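Long-range contact in 1-Cys peroxiredoxin (Vibrio vulnificus MO6-24/O, PDB 5K2I), which probably reduces hydrogen peroxide and other peroxides through a single reactive cysteine, and is implicated in scavenging nitric oxide: residues T7-Q15 / L97-L108. Sequence-based numbering, arbitrary orientation. Where two conformers were deposited one is given.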
loop_
_atom_site.group_PDB
_atom_site.type_symbol
_atom_site.label_atom_id
_atom_site.label_comp_id
_atom_site.label_asym_id
_atom_site.label_seq_id
_atom_site.Cartn_x
_atom_site.Cartn_y
_atom_site.Cartn_z
ATOM N N THR A 7 -27.514 -4.838 9.448
ATOM C CA THR A 7 -27.954 -4.710 8.078
ATOM C C THR A 7 -27.181 -3.564 7.409
ATOM O O THR A 7 -26.891 -2.556 8.056
ATOM C CB THR A 7 -29.474 -4.468 8.046
ATOM O OG1 THR A 7 -30.134 -5.554 8.717
ATOM C CG2 THR A 7 -29.994 -4.353 6.635
ATOM N N LEU A 8 -26.843 -3.712 6.129
ATOM C CA LEU A 8 -26.239 -2.622 5.381
ATOM C C LEU A 8 -27.086 -1.361 5.481
ATOM O O LEU A 8 -28.318 -1.450 5.612
ATOM C CB LEU A 8 -26.097 -2.986 3.903
ATOM C CG LEU A 8 -25.037 -3.988 3.491
ATOM C CD1 LEU A 8 -25.227 -4.325 2.002
ATOM C CD2 LEU A 8 -23.653 -3.433 3.751
ATOM N N PRO A 9 -26.450 -0.187 5.365
ATOM C CA PRO A 9 -27.238 1.040 5.229
ATOM C C PRO A 9 -28.270 0.886 4.117
ATOM O O PRO A 9 -27.971 0.304 3.076
ATOM C CB PRO A 9 -26.196 2.098 4.852
ATOM C CG PRO A 9 -24.893 1.551 5.316
ATOM C CD PRO A 9 -25.004 0.060 5.278
ATOM N N ASN A 10 -29.477 1.382 4.350
ATOM C CA ASN A 10 -30.525 1.317 3.347
ATOM C C ASN A 10 -30.288 2.407 2.326
ATOM O O ASN A 10 -30.930 3.456 2.357
ATOM C CB ASN A 10 -31.889 1.452 4.012
ATOM C CG ASN A 10 -33.022 1.398 3.031
ATOM O OD1 ASN A 10 -32.902 0.843 1.938
ATOM N ND2 ASN A 10 -34.162 1.964 3.426
ATOM N N ALA A 11 -29.310 2.161 1.457
ATOM C CA ALA A 11 -28.818 3.150 0.507
ATOM C C ALA A 11 -28.807 2.554 -0.886
ATOM O O ALA A 11 -29.182 1.395 -1.071
ATOM C CB ALA A 11 -27.415 3.611 0.912
ATOM N N THR A 12 -28.389 3.345 -1.868
ATOM C CA THR A 12 -28.318 2.854 -3.240
ATOM C C THR A 12 -26.898 2.877 -3.784
ATOM O O THR A 12 -26.033 3.601 -3.290
ATOM C CB THR A 12 -29.215 3.663 -4.200
ATOM O OG1 THR A 12 -28.720 5.006 -4.332
ATOM C CG2 THR A 12 -30.642 3.694 -3.670
ATOM N N LEU A 13 -26.674 2.033 -4.790
ATOM C CA LEU A 13 -25.452 2.060 -5.594
ATOM C C LEU A 13 -25.887 2.032 -7.047
ATOM O O LEU A 13 -26.900 1.412 -7.361
ATOM C CB LEU A 13 -24.548 0.879 -5.263
ATOM C CG LEU A 13 -23.903 0.867 -3.880
ATOM C CD1 LEU A 13 -23.260 -0.477 -3.609
ATOM C CD2 LEU A 13 -22.880 1.994 -3.751
ATOM N N SER A 14 -25.152 2.703 -7.927
ATOM C CA SER A 14 -25.625 2.873 -9.295
ATOM C C SER A 14 -24.889 2.018 -10.317
ATOM O O SER A 14 -23.738 1.616 -10.127
ATOM C CB SER A 14 -25.543 4.345 -9.709
ATOM O OG SER A 14 -24.219 4.843 -9.663
ATOM N N GLN A 15 -25.588 1.738 -11.407
ATOM C CA GLN A 15 -25.055 0.941 -12.490
ATOM C C GLN A 15 -25.634 1.459 -13.799
ATOM O O GLN A 15 -26.816 1.791 -13.862
ATOM C CB GLN A 15 -25.405 -0.531 -12.288
ATOM C CG GLN A 15 -24.786 -1.450 -13.322
ATOM C CD GLN A 15 -25.449 -2.810 -13.355
ATOM O OE1 GLN A 15 -26.451 -3.043 -12.684
ATOM N NE2 GLN A 15 -24.890 -3.720 -14.148
ATOM N N LEU A 97 -20.368 -1.631 -9.242
ATOM C CA LEU A 97 -21.287 -0.703 -8.580
ATOM C C LEU A 97 -20.609 0.602 -8.208
ATOM O O LEU A 97 -19.476 0.619 -7.710
ATOM C CB LEU A 97 -21.881 -1.341 -7.318
ATOM C CG LEU A 97 -22.716 -2.610 -7.528
ATOM C CD1 LEU A 97 -23.120 -3.261 -6.187
ATOM C CD2 LEU A 97 -23.938 -2.307 -8.363
ATOM N N ALA A 98 -21.321 1.694 -8.445
ATOM C CA ALA A 98 -20.792 3.036 -8.258
ATOM C C ALA A 98 -21.392 3.751 -7.053
ATOM O O ALA A 98 -22.623 3.788 -6.877
ATOM C CB ALA A 98 -21.037 3.867 -9.519
ATOM N N ASP A 99 -20.516 4.313 -6.227
ATOM C CA ASP A 99 -20.923 5.178 -5.121
ATOM C C ASP A 99 -20.417 6.596 -5.386
ATOM O O ASP A 99 -19.520 7.077 -4.711
ATOM C CB ASP A 99 -20.360 4.612 -3.810
ATOM C CG ASP A 99 -20.808 5.380 -2.587
ATOM O OD1 ASP A 99 -21.929 5.939 -2.603
ATOM O OD2 ASP A 99 -20.032 5.409 -1.600
ATOM N N GLY A 100 -20.984 7.264 -6.385
ATOM C CA GLY A 100 -20.354 8.454 -6.936
ATOM C C GLY A 100 -20.182 9.648 -6.019
ATOM O O GLY A 100 -19.268 10.456 -6.209
ATOM N N ASP A 101 -21.073 9.773 -5.044
ATOM C CA ASP A 101 -21.011 10.872 -4.090
ATOM C C ASP A 101 -20.535 10.404 -2.714
ATOM O O ASP A 101 -20.619 11.160 -1.751
ATOM C CB ASP A 101 -22.383 11.556 -3.970
ATOM C CG ASP A 101 -23.465 10.643 -3.395
ATOM O OD1 ASP A 101 -23.201 9.440 -3.149
ATOM O OD2 ASP A 101 -24.612 11.128 -3.223
ATOM N N ALA A 102 -20.052 9.159 -2.639
ATOM C CA ALA A 102 -19.506 8.551 -1.411
ATOM C C ALA A 102 -20.545 8.367 -0.309
ATOM O O ALA A 102 -20.177 8.111 0.828
ATOM C CB ALA A 102 -18.313 9.377 -0.870
ATOM N N SER A 103 -21.831 8.467 -0.641
ATOM C CA SER A 103 -22.859 8.381 0.394
ATOM C C SER A 103 -22.934 6.996 1.033
ATOM O O SER A 103 -23.106 6.894 2.239
ATOM C CB SER A 103 -24.227 8.777 -0.168
ATOM O OG SER A 103 -24.587 7.959 -1.263
ATOM N N PHE A 104 -22.796 5.931 0.248
ATOM C CA PHE A 104 -22.829 4.576 0.795
ATOM C C PHE A 104 -21.599 4.349 1.682
ATOM O O PHE A 104 -21.702 3.834 2.802
ATOM C CB PHE A 104 -22.904 3.552 -0.353
ATOM C CG PHE A 104 -22.770 2.106 0.070
ATOM C CD1 PHE A 104 -23.835 1.410 0.616
ATOM C CD2 PHE A 104 -21.578 1.430 -0.132
ATOM C CE1 PHE A 104 -23.690 0.060 0.974
ATOM C CE2 PHE A 104 -21.433 0.093 0.212
ATOM C CZ PHE A 104 -22.488 -0.588 0.769
ATOM N N THR A 105 -20.449 4.791 1.186
ATOM C CA THR A 105 -19.179 4.619 1.883
ATOM C C THR A 105 -19.174 5.358 3.212
ATOM O O THR A 105 -18.725 4.817 4.232
ATOM C CB THR A 105 -18.027 5.097 0.980
ATOM O OG1 THR A 105 -18.034 4.325 -0.229
ATOM C CG2 THR A 105 -16.691 4.948 1.656
ATOM N N LYS A 106 -19.714 6.574 3.213
ATOM C CA LYS A 106 -19.798 7.332 4.452
ATOM C C LYS A 106 -20.783 6.693 5.426
ATOM O O LYS A 106 -20.541 6.694 6.629
ATOM C CB LYS A 106 -20.189 8.773 4.179
ATOM C CG LYS A 106 -19.086 9.575 3.523
ATOM C CD LYS A 106 -19.456 11.047 3.431
ATOM C CE LYS A 106 -20.524 11.275 2.402
ATOM N NZ LYS A 106 -20.847 12.736 2.275
ATOM N N ALA A 107 -21.873 6.133 4.913
ATOM C CA ALA A 107 -22.856 5.447 5.765
ATOM C C ALA A 107 -22.253 4.221 6.457
ATOM O O ALA A 107 -22.699 3.822 7.520
ATOM C CB ALA A 107 -24.064 5.047 4.952
ATOM N N LEU A 108 -21.232 3.626 5.842
ATOM C CA LEU A 108 -20.526 2.497 6.429
ATOM C C LEU A 108 -19.458 2.930 7.419
ATOM O O LEU A 108 -18.929 2.112 8.166
ATOM C CB LEU A 108 -19.841 1.671 5.338
ATOM C CG LEU A 108 -20.702 0.930 4.331
ATOM C CD1 LEU A 108 -19.810 0.327 3.272
ATOM C CD2 LEU A 108 -21.492 -0.155 5.014
HETATM O O HOH W 1 -24.316 5.915 -3.902
HETATM O O HOH W 2 -25.869 5.564 -1.366
HETATM O O HOH W 3 -23.159 6.953 -8.182
#
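Leu-13 sets its two methyls against different parts of residues 97-108. CD1 sits almost centrally over one face of the Phe-104 ring, 4.3 Å from the centroid and 9° off its normal, a CH-pi contact, and also meets Leu-97 CD1. CD2 lies 3.6 Å from Asp-99 CB and packs on Phe-104 CB. Leu-108 CG takes the opposite ring face near the rim, while Ala-11 CB approaches the edge. Phe-104 points from helix 103-108 toward residues 7-15, its chi1 of 173° placing CG opposite the backbone N. Farther along, Pro-9 rests CG on Ala-107 CB (3.6 Å) and CD on Leu-108 CD2 (3.5 Å).

Between the two segments the backbones pair once, at the antiparallel hydrogen-bonded pair Ser-14/Ala-98: Ser-14 N donates to Ala-98 O (2.9 Å, 173°), and Ala-98 N returns a bond to Ser-14 O.

Water extends the polar contact. Thr-12 O accepts from two waters, one also donating to Asp-99 OD1 and the other to Ser-103 OG. Asp-99 OD1 receives Phe-104 N, and OD2 both N and OG1 of Thr-105.

The carboxylate thus ties the helix start to the end of strand 95-98, and apolar contacts with a single bridge dock the N-terminal loop and the first strand of the 12-17/20-25 hairpin onto this strand-helix unit of the thioredoxin-like fold.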